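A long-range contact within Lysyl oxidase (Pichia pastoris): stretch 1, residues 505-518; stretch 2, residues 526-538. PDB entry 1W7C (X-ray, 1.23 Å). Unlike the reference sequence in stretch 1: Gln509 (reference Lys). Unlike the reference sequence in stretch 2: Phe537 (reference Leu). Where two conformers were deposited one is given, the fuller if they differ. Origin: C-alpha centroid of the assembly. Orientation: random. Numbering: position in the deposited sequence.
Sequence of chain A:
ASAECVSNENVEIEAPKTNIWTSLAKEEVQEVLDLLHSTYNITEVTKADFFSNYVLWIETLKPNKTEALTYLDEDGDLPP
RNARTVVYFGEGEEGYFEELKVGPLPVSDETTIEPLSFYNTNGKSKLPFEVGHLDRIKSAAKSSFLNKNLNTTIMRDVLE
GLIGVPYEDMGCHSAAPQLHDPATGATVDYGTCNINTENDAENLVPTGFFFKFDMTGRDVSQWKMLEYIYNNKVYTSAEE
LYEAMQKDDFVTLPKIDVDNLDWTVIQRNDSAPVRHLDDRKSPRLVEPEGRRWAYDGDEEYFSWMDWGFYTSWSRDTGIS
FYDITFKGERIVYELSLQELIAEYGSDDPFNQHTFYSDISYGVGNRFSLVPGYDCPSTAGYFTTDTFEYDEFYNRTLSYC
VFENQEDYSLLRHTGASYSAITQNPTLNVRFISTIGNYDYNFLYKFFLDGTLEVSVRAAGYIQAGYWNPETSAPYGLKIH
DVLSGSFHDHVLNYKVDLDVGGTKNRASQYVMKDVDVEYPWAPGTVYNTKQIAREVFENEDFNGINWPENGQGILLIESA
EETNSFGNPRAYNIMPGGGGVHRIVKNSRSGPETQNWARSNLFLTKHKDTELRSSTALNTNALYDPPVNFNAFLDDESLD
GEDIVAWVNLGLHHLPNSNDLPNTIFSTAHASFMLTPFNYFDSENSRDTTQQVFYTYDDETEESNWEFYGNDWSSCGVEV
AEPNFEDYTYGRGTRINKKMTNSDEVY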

ATOM      1  N   ASN A 505       5.494  -0.070 -28.864  1.00 15.33           N
ATOM      2  CA  ASN A 505       4.626   0.524 -27.875  1.00 15.22           C
ATOM      3  C   ASN A 505       4.734   2.052 -27.899  1.00 14.82           C
ATOM      4  O   ASN A 505       5.535   2.640 -28.622  1.00 16.45           O
ATOM      5  CB  ASN A 505       4.992   0.017 -26.447  1.00 14.79           C
ATOM      6  CG  ASN A 505       4.669  -1.453 -26.158  1.00 14.52           C
ATOM      7  OD1 ASN A 505       5.023  -1.920 -25.070  1.00 14.89           O
ATOM      8  ND2 ASN A 505       3.974  -2.170 -27.060  1.00 15.53           N
ATOM      9  N   ARG A 506       3.847   2.686 -27.118  1.00 15.01           N
ATOM     10  CA  ARG A 506       3.874   4.125 -26.850  1.00 14.34           C
ATOM     11  C   ARG A 506       3.673   4.264 -25.357  1.00 16.84           C
ATOM     12  O   ARG A 506       3.061   3.406 -24.736  1.00 24.08           O
ATOM     13  CB  ARG A 506       2.714   4.801 -27.541  1.00 21.04           C
ATOM     14  CG  ARG A 506       2.844   4.985 -28.932  1.00 22.07           C
ATOM     15  CD  ARG A 506       1.917   6.129 -29.464  1.00 28.51           C
ATOM     16  NE  ARG A 506       2.022   6.095 -30.889  1.00 28.55           N
ATOM     17  CZ  ARG A 506       1.455   5.185 -31.660  1.00 37.41           C
ATOM     18  NH1 ARG A 506       0.565   4.367 -31.185  1.00 25.75           N
ATOM     19  NH2 ARG A 506       1.691   5.232 -32.963  1.00 44.84           N
ATOM     20  N   ALA A 507       4.251   5.276 -24.758  1.00 15.54           N
ATOM     21  CA  ALA A 507       4.000   5.596 -23.372  1.00 16.57           C
ATOM     22  C   ALA A 507       3.168   6.864 -23.338  1.00 15.19           C
ATOM     23  O   ALA A 507       3.444   7.817 -24.038  1.00 17.33           O
ATOM     24  CB  ALA A 507       5.303   5.824 -22.632  1.00 17.56           C
ATOM     25  N   SER A 508       2.131   6.856 -22.505  1.00 15.30           N
ATOM     26  CA  SER A 508       1.217   7.979 -22.427  1.00 16.53           C
ATOM     27  C   SER A 508       0.815   8.244 -21.014  1.00 16.19           C
ATOM     28  O   SER A 508       1.025   7.436 -20.117  1.00 14.82           O
ATOM     29  CB  SER A 508      -0.036   7.713 -23.247  0.70 18.76           C
ATOM     30  OG  SER A 508      -0.825   6.688 -22.635  0.70 13.29           O
ATOM     31  N   GLN A 509       0.276   9.425 -20.781  1.00 14.95           N
ATOM     32  CA  GLN A 509      -0.343   9.728 -19.505  1.00 16.72           C
ATOM     33  C   GLN A 509      -1.705  10.361 -19.742  1.00 15.12           C
ATOM     34  O   GLN A 509      -1.859  11.191 -20.649  1.00 18.43           O
ATOM     35  CB  GLN A 509       0.535  10.697 -18.708  1.00 16.94           C
ATOM     36  CG  GLN A 509       0.793  11.995 -19.330  1.00 24.61           C
ATOM     37  CD  GLN A 509       1.678  12.860 -18.500  1.00 29.02           C
ATOM     38  OE1 GLN A 509       1.962  12.553 -17.323  1.00 42.66           O
ATOM     39  NE2 GLN A 509       2.144  13.964 -19.105  1.00 27.81           N
ATOM     40  N   TYR A 510      -2.675   9.957 -18.941  1.00 15.60           N
ATOM     41  CA  TYR A 510      -3.924  10.703 -18.829  1.00 15.66           C
ATOM     42  C   TYR A 510      -3.773  11.702 -17.691  1.00 14.00           C
ATOM     43  O   TYR A 510      -3.715  11.289 -16.522  1.00 17.63           O
ATOM     44  CB  TYR A 510      -5.114   9.776 -18.584  1.00 15.69           C
ATOM     45  CG  TYR A 510      -5.577   9.055 -19.839  1.00 16.54           C
ATOM     46  CD1 TYR A 510      -5.000   7.880 -20.246  1.00 24.44           C
ATOM     47  CD2 TYR A 510      -6.546   9.600 -20.652  1.00 18.93           C
ATOM     48  CE1 TYR A 510      -5.407   7.238 -21.392  1.00 23.12           C
ATOM     49  CE2 TYR A 510      -6.940   8.972 -21.814  1.00 18.68           C
ATOM     50  CZ  TYR A 510      -6.371   7.785 -22.178  1.00 18.51           C
ATOM     51  OH  TYR A 510      -6.758   7.140 -23.340  1.00 19.87           O
ATOM     52  N   VAL A 511      -3.668  12.977 -18.032  1.00 15.05           N
ATOM     53  CA  VAL A 511      -3.492  14.060 -17.084  1.00 15.55           C
ATOM     54  C   VAL A 511      -4.882  14.484 -16.630  1.00 15.51           C
ATOM     55  O   VAL A 511      -5.792  14.638 -17.447  1.00 18.61           O
ATOM     56  CB  VAL A 511      -2.739  15.264 -17.741  1.00 18.25           C
ATOM     57  CG1 VAL A 511      -2.638  16.472 -16.830  1.00 20.76           C
ATOM     58  CG2 VAL A 511      -1.387  14.799 -18.231  1.00 20.61           C
ATOM     59  N   MET A 512      -5.032  14.713 -15.327  1.00 14.86           N
ATOM     60  CA  MET A 512      -6.302  15.111 -14.725  1.00 14.70           C
ATOM     61  C   MET A 512      -6.185  16.509 -14.210  1.00 15.25           C
ATOM     62  O   MET A 512      -5.250  16.825 -13.503  1.00 16.77           O
ATOM     63  CB  MET A 512      -6.607  14.170 -13.562  1.00 15.10           C
ATOM     64  CG  MET A 512      -6.731  12.702 -13.934  1.00 15.52           C
ATOM     65  SD  MET A 512      -6.745  11.668 -12.481  1.00 17.61           S
ATOM     66  CE  MET A 512      -6.939  10.078 -13.263  1.00 20.60           C
ATOM     67  N   LYS A 513      -7.178  17.334 -14.498  1.00 16.41           N
ATOM     68  CA  LYS A 513      -7.128  18.728 -14.058  1.00 16.50           C
ATOM     69  C   LYS A 513      -8.509  19.275 -13.836  1.00 16.09           C
ATOM     70  O   LYS A 513      -9.458  18.801 -14.420  1.00 16.97           O
ATOM     71  CB  LYS A 513      -6.454  19.590 -15.119  1.00 29.07           C
ATOM     72  CG  LYS A 513      -7.105  19.433 -16.427  1.00 49.15           C
ATOM     73  N   ASP A 514      -8.623  20.265 -12.961  1.00 16.64           N
ATOM     74  CA  ASP A 514      -9.855  21.026 -12.882  1.00 17.21           C
ATOM     75  C   ASP A 514      -9.850  22.106 -13.949  1.00 17.87           C
ATOM     76  O   ASP A 514      -8.797  22.668 -14.299  1.00 19.63           O
ATOM     77  CB  ASP A 514     -10.158  21.603 -11.493  1.00 18.68           C
ATOM     78  CG  ASP A 514      -9.357  22.787 -11.169  1.00 21.33           C
ATOM     79  OD1 ASP A 514      -9.873  23.929 -11.323  1.00 23.81           O
ATOM     80  OD2 ASP A 514      -8.185  22.702 -10.762  1.00 25.02           O
ATOM     81  N   VAL A 515     -11.029  22.386 -14.482  1.00 16.95           N
ATOM     82  CA  VAL A 515     -11.196  23.292 -15.615  1.00 18.76           C
ATOM     83  C   VAL A 515     -12.574  23.966 -15.497  1.00 17.92           C
ATOM     84  O   VAL A 515     -13.544  23.326 -15.106  1.00 20.51           O
ATOM     85  CB  VAL A 515     -11.097  22.561 -16.974  0.40 30.51           C
ATOM     86  CG1 VAL A 515      -9.776  21.807 -17.101  0.40 30.03           C
ATOM     87  CG2 VAL A 515     -12.257  21.614 -17.168  0.40 37.62           C
ATOM     88  N   ASP A 516     -12.653  25.219 -15.911  1.00 18.94           N
ATOM     89  CA  ASP A 516     -13.913  25.913 -15.987  1.00 19.66           C
ATOM     90  C   ASP A 516     -14.443  25.800 -17.426  1.00 19.52           C
ATOM     91  O   ASP A 516     -13.710  25.986 -18.404  1.00 21.66           O
ATOM     92  CB  ASP A 516     -13.733  27.390 -15.716  1.00 20.81           C
ATOM     93  CG  ASP A 516     -13.437  27.716 -14.290  1.00 24.89           C
ATOM     94  OD1 ASP A 516     -13.635  26.893 -13.399  1.00 21.91           O
ATOM     95  OD2 ASP A 516     -13.055  28.850 -13.945  1.00 32.98           O
ATOM     96  N   VAL A 517     -15.712  25.422 -17.522  1.00 19.52           N
ATOM     97  CA  VAL A 517     -16.381  25.150 -18.791  1.00 21.86           C
ATOM     98  C   VAL A 517     -17.789  25.703 -18.773  1.00 21.18           C
ATOM     99  O   VAL A 517     -18.350  26.003 -17.729  1.00 21.55           O
ATOM    100  CB  VAL A 517     -16.469  23.640 -19.120  1.00 22.10           C
ATOM    101  CG1 VAL A 517     -15.103  22.970 -19.112  1.00 22.89           C
ATOM    102  CG2 VAL A 517     -17.411  22.916 -18.194  1.00 23.36           C
ATOM    103  N   GLU A 518     -18.331  25.879 -19.967  1.00 20.99           N
ATOM    104  CA  GLU A 518     -19.726  26.153 -20.166  1.00 20.74           C
ATOM    105  C   GLU A 518     -20.237  25.012 -21.017  1.00 21.18           C
ATOM    106  O   GLU A 518     -19.544  24.566 -21.940  1.00 24.94           O
ATOM    107  CB  GLU A 518     -19.930  27.477 -20.903  0.50 21.38           C
ATOM    108  CG  GLU A 518     -19.540  28.709 -20.095  0.50 26.93           C
ATOM    109  CD  GLU A 518     -19.906  30.031 -20.770  0.50 35.53           C
ATOM    110  OE1 GLU A 518     -20.758  30.043 -21.694  0.50 41.24           O
ATOM    111  OE2 GLU A 518     -19.338  31.074 -20.369  0.50 51.00           O
ATOM    112  N   VAL A 526     -21.029  29.080 -15.954  1.00 22.28           N
ATOM    113  CA  VAL A 526     -19.689  28.498 -15.829  1.00 21.74           C
ATOM    114  C   VAL A 526     -19.678  27.472 -14.713  1.00 19.47           C
ATOM    115  O   VAL A 526     -20.194  27.726 -13.628  1.00 20.97           O
ATOM    116  CB  VAL A 526     -18.623  29.556 -15.554  1.00 23.75           C
ATOM    117  CG1 VAL A 526     -17.270  28.921 -15.421  1.00 22.35           C
ATOM    118  CG2 VAL A 526     -18.603  30.534 -16.685  1.00 29.24           C
ATOM    119  N   TYR A 527     -19.134  26.302 -15.018  1.00 21.15           N
ATOM    120  CA  TYR A 527     -18.948  25.213 -14.060  1.00 17.05           C
ATOM    121  C   TYR A 527     -17.450  24.969 -13.920  1.00 18.81           C
ATOM    122  O   TYR A 527     -16.724  24.913 -14.911  1.00 20.16           O
ATOM    123  CB  TYR A 527     -19.563  23.906 -14.581  1.00 18.24           C
ATOM    124  CG  TYR A 527     -21.074  23.771 -14.441  1.00 18.29           C
ATOM    125  CD1 TYR A 527     -21.933  24.482 -15.262  1.00 23.31           C
ATOM    126  CD2 TYR A 527     -21.637  22.919 -13.507  1.00 17.96           C
ATOM    127  CE1 TYR A 527     -23.323  24.330 -15.141  1.00 23.71           C
ATOM    128  CE2 TYR A 527     -23.024  22.766 -13.381  1.00 21.66           C
ATOM    129  CZ  TYR A 527     -23.853  23.447 -14.220  1.00 20.50           C
ATOM    130  OH  TYR A 527     -25.206  23.315 -14.090  1.00 22.07           O
ATOM    131  N   ASN A 528     -17.005  24.765 -12.694  1.00 16.54           N
ATOM    132  CA  ASN A 528     -15.690  24.222 -12.426  1.00 17.32           C
ATOM    133  C   ASN A 528     -15.850  22.706 -12.326  1.00 17.21           C
ATOM    134  O   ASN A 528     -16.527  22.211 -11.431  1.00 19.20           O
ATOM    135  CB  ASN A 528     -15.137  24.790 -11.126  1.00 18.95           C
ATOM    136  CG  ASN A 528     -13.734  24.307 -10.814  1.00 17.98           C
ATOM    137  OD1 ASN A 528     -13.499  23.855  -9.721  1.00 18.39           O
ATOM    138  ND2 ASN A 528     -12.773  24.535 -11.727  1.00 19.01           N
ATOM    139  N   THR A 529     -15.290  22.008 -13.290  1.00 17.12           N
ATOM    140  CA  THR A 529     -15.369  20.569 -13.383  1.00 17.48           C
ATOM    141  C   THR A 529     -13.977  19.993 -13.517  1.00 16.65           C
ATOM    142  O   THR A 529     -12.994  20.678 -13.223  1.00 17.00           O
ATOM    143  CB  THR A 529     -16.353  20.158 -14.487  1.00 21.44           C
ATOM    144  OG1 THR A 529     -16.579  18.737 -14.464  1.00 22.79           O
ATOM    145  CG2 THR A 529     -15.847  20.566 -15.878  1.00 20.00           C
ATOM    146  N   LYS A 530     -13.879  18.731 -13.918  1.00 16.03           N
ATOM    147  CA  LYS A 530     -12.593  18.108 -14.115  1.00 15.31           C
ATOM    148  C   LYS A 530     -12.604  17.321 -15.411  1.00 16.38           C
ATOM    149  O   LYS A 530     -13.626  16.778 -15.817  1.00 16.97           O
ATOM    150  CB  LYS A 530     -12.224  17.201 -12.917  1.00 15.64           C
ATOM    151  CG  LYS A 530     -13.253  16.135 -12.578  1.00 16.26           C
ATOM    152  CD  LYS A 530     -12.802  15.274 -11.416  1.00 14.54           C
ATOM    153  CE  LYS A 530     -13.869  14.413 -10.848  1.00 15.60           C
ATOM    154  NZ  LYS A 530     -14.866  15.185 -10.042  1.00 15.38           N
ATOM    155  N   GLN A 531     -11.442  17.271 -16.054  1.00 15.71           N
ATOM    156  CA  GLN A 531     -11.247  16.572 -17.307  1.00 15.32           C
ATOM    157  C   GLN A 531      -9.970  15.739 -17.285  1.00 15.64           C
ATOM    158  O   GLN A 531      -9.054  15.975 -16.484  1.00 16.79           O
ATOM    159  CB  GLN A 531     -11.152  17.551 -18.463  1.00 16.09           C
ATOM    160  CG  GLN A 531     -12.424  18.342 -18.700  1.00 17.99           C
ATOM    161  CD  GLN A 531     -12.309  19.311 -19.858  1.00 18.61           C
ATOM    162  OE1 GLN A 531     -11.209  19.528 -20.417  1.00 21.07           O
ATOM    163  NE2 GLN A 531     -13.435  19.930 -20.205  1.00 19.37           N
ATOM    164  N   ILE A 532      -9.912  14.826 -18.241  1.00 15.26           N
ATOM    165  CA  ILE A 532      -8.701  14.121 -18.643  1.00 14.40           C
ATOM    166  C   ILE A 532      -8.181  14.617 -20.000  1.00 15.40           C
ATOM    167  O   ILE A 532      -8.954  15.048 -20.838  1.00 18.72           O
ATOM    168  CB  ILE A 532      -8.960  12.600 -18.698  1.00 17.06           C
ATOM    169  CG1 ILE A 532     -10.203  12.239 -19.566  1.00 18.90           C
ATOM    170  CG2 ILE A 532      -9.145  12.086 -17.271  1.00 19.92           C
ATOM    171  CD1 ILE A 532     -10.191  10.840 -20.161  1.00 19.34           C
ATOM    172  N   ALA A 533      -6.875  14.473 -20.194  1.00 16.67           N
ATOM    173  CA  ALA A 533      -6.231  14.739 -21.482  1.00 16.51           C
ATOM    174  C   ALA A 533      -5.126  13.692 -21.640  1.00 16.53           C
ATOM    175  O   ALA A 533      -4.276  13.548 -20.771  1.00 18.19           O
ATOM    176  CB  ALA A 533      -5.641  16.158 -21.569  1.00 20.98           C
ATOM    177  N   ARG A 534      -5.164  12.934 -22.733  1.00 16.38           N
ATOM    178  CA  ARG A 534      -4.105  11.972 -23.048  1.00 15.85           C
ATOM    179  C   ARG A 534      -2.940  12.708 -23.674  1.00 16.09           C
ATOM    180  O   ARG A 534      -3.099  13.376 -24.698  1.00 19.05           O
ATOM    181  CB  ARG A 534      -4.611  10.861 -23.969  1.00 17.73           C
ATOM    182  CG  ARG A 534      -3.546   9.893 -24.419  1.00 18.15           C
ATOM    183  CD  ARG A 534      -4.112   8.781 -25.234  1.00 17.60           C
ATOM    184  NE  ARG A 534      -3.157   7.901 -25.907  1.00 17.60           N
ATOM    185  CZ  ARG A 534      -2.627   8.140 -27.092  1.00 18.03           C
ATOM    186  NH1 ARG A 534      -2.872   9.274 -27.720  1.00 18.87           N
ATOM    187  NH2 ARG A 534      -1.852   7.254 -27.664  1.00 20.02           N
ATOM    188  N   GLU A 535      -1.755  12.516 -23.105  1.00 16.80           N
ATOM    189  CA  GLU A 535      -0.528  13.095 -23.633  1.00 18.08           C
ATOM    190  C   GLU A 535       0.466  11.988 -23.891  1.00 15.22           C
ATOM    191  O   GLU A 535       0.666  11.157 -23.057  1.00 18.07           O
ATOM    192  CB  GLU A 535       0.072  14.108 -22.643  1.00 21.01           C
ATOM    193  CG  GLU A 535      -0.858  15.237 -22.265  1.00 22.62           C
ATOM    194  CD  GLU A 535      -0.231  16.317 -21.383  1.00 34.76           C
ATOM    195  OE1 GLU A 535       0.825  16.070 -20.761  1.00 34.91           O
ATOM    196  OE2 GLU A 535      -0.830  17.400 -21.291  1.00 42.97           O
ATOM    197  N   VAL A 536       1.078  11.994 -25.062  1.00 18.47           N
ATOM    198  CA  VAL A 536       2.070  10.984 -25.440  1.00 18.66           C
ATOM    199  C   VAL A 536       3.455  11.442 -25.023  1.00 16.25           C
ATOM    200  O   VAL A 536       3.819  12.567 -25.259  1.00 19.13           O
ATOM    201  CB  VAL A 536       2.052  10.758 -26.939  1.00 19.10           C
ATOM    202  CG1 VAL A 536       3.125   9.738 -27.364  1.00 19.53           C
ATOM    203  CG2 VAL A 536       0.684  10.309 -27.375  1.00 20.67           C
ATOM    204  N   PHE A 537       4.206  10.553 -24.375  1.00 17.47           N
ATOM    205  CA  PHE A 537       5.630  10.776 -24.081  1.00 18.04           C
ATOM    206  C   PHE A 537       6.398  10.462 -25.375  1.00 17.41           C
ATOM    207  O   PHE A 537       6.715   9.306 -25.658  1.00 17.86           O
ATOM    208  CB  PHE A 537       6.097   9.877 -22.929  1.00 19.12           C
ATOM    209  CG  PHE A 537       5.572  10.269 -21.586  1.00 20.22           C
ATOM    210  CD1 PHE A 537       4.662   9.484 -20.948  1.00 19.53           C
ATOM    211  CD2 PHE A 537       6.075  11.354 -20.905  1.00 24.38           C
ATOM    212  CE1 PHE A 537       4.174   9.809 -19.716  1.00 24.04           C
ATOM    213  CE2 PHE A 537       5.613  11.652 -19.627  1.00 24.38           C
ATOM    214  CZ  PHE A 537       4.650  10.901 -19.057  1.00 22.91           C
ATOM    215  N   GLU A 538       6.634  11.489 -26.190  1.00 17.33           N
ATOM    216  CA  GLU A 538       7.164  11.286 -27.538  1.00 20.20           C
ATOM    217  C   GLU A 538       8.642  10.916 -27.572  1.00 18.11           C
ATOM    218  O   GLU A 538       9.074  10.279 -28.517  1.00 19.11           O
ATOM    219  CB  GLU A 538       6.904  12.533 -28.405  1.00 23.47           C
ATOM    220  CG  GLU A 538       5.428  12.793 -28.616  1.00 27.11           C
ATOM    221  CD  GLU A 538       5.132  13.899 -29.617  1.00 39.51           C
ATOM    222  OE1 GLU A 538       6.070  14.543 -30.125  1.00 50.93           O
ATOM    223  OE2 GLU A 538       3.945  14.110 -29.896  1.00 48.16           O
TER
HETATM  224  O   HOH W   1       5.510   7.026 -26.639  1.00 18.95           O

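The two stretches are neighbouring antiparallel strands, and their side chains alternate between two faces of the sheet. On the face that carries Tyr510, Met512, Ile532 and Arg534, the apolar centre gathers around Ile532. Its CD1 lies 3.9 Å from Tyr510 CD2. Its CG2 lies 4.2 Å from Met512 CG. The aliphatic part of Arg534 covers one face of the Tyr510 ring: Arg534 CB sits 4.1 Å from the ring centroid, 25° off the ring normal, a CH-pi contact. Tyr510 and Arg534 are a non-hydrogen-bonded pair, with Tyr510 CA and Arg534 CA 4.4 Å apart. Tyr510 OH comes to 3.6 Å from Arg534 CD.

The other face has its own apolar patch. Val517 CG2 is 3.7 Å from Thr529 CG2, and Val515 CG2 is 4.0 Å from the same methyl. Gln531 extends along this patch. Its CD is 3.5 Å from Val515 CG2, and its NE2 is 3.6 Å from Val517 CG1. That amide nitrogen is hydrogen-bonded elsewhere in the structure.

Backbone hydrogen bonds join the strands between these faces. Gln509 pairs with Glu535, Val511 with Ala533, Lys513 with Gln531, Val515 with Thr529, and Val517 with Tyr527. Each pair makes two bonds, one in each direction. They range from 2.8 Å, as from Tyr527 N to Val517 O, to 3.1 Å, from Lys513 N to Gln531 O. Between them, CA-H...O contacts fill the gaps; Ile532 CA is 3.2 Å from Val511 O.

Near the end of stretch 2, Phe537 N donates to Ala507 O at 2.9 Å. The Phe537 ring places CD1 4.1 Å from Ala507 CB, with Ala507 O at the ring edge. Water 1 bridges the same two residues: it accepts from Ala507 N at 2.9 Å and donates to Phe537 O at 2.8 Å. Gln509 and Phe537 both differ from the reference sequence, and they touch: Gln509 OE1 is 3.6 Å from Phe537 CZ.

The polar edge has two parts. Gln509 NE2 donates to Glu535 OE1 at 3.0 Å, but the angle of 125° makes this bond weak. Asn528 serves two acidic residues. Its ND2 donates to Asp514 OD1 at 3.0 Å, nearly straight at 173°, and to Asp516 OD1, also at 3.0 Å but more bent at 136°. One amide group thus links two carboxylates of the facing strand. Beyond it, Glu518 OE2 approaches Val526 CG2 at 3.8 Å.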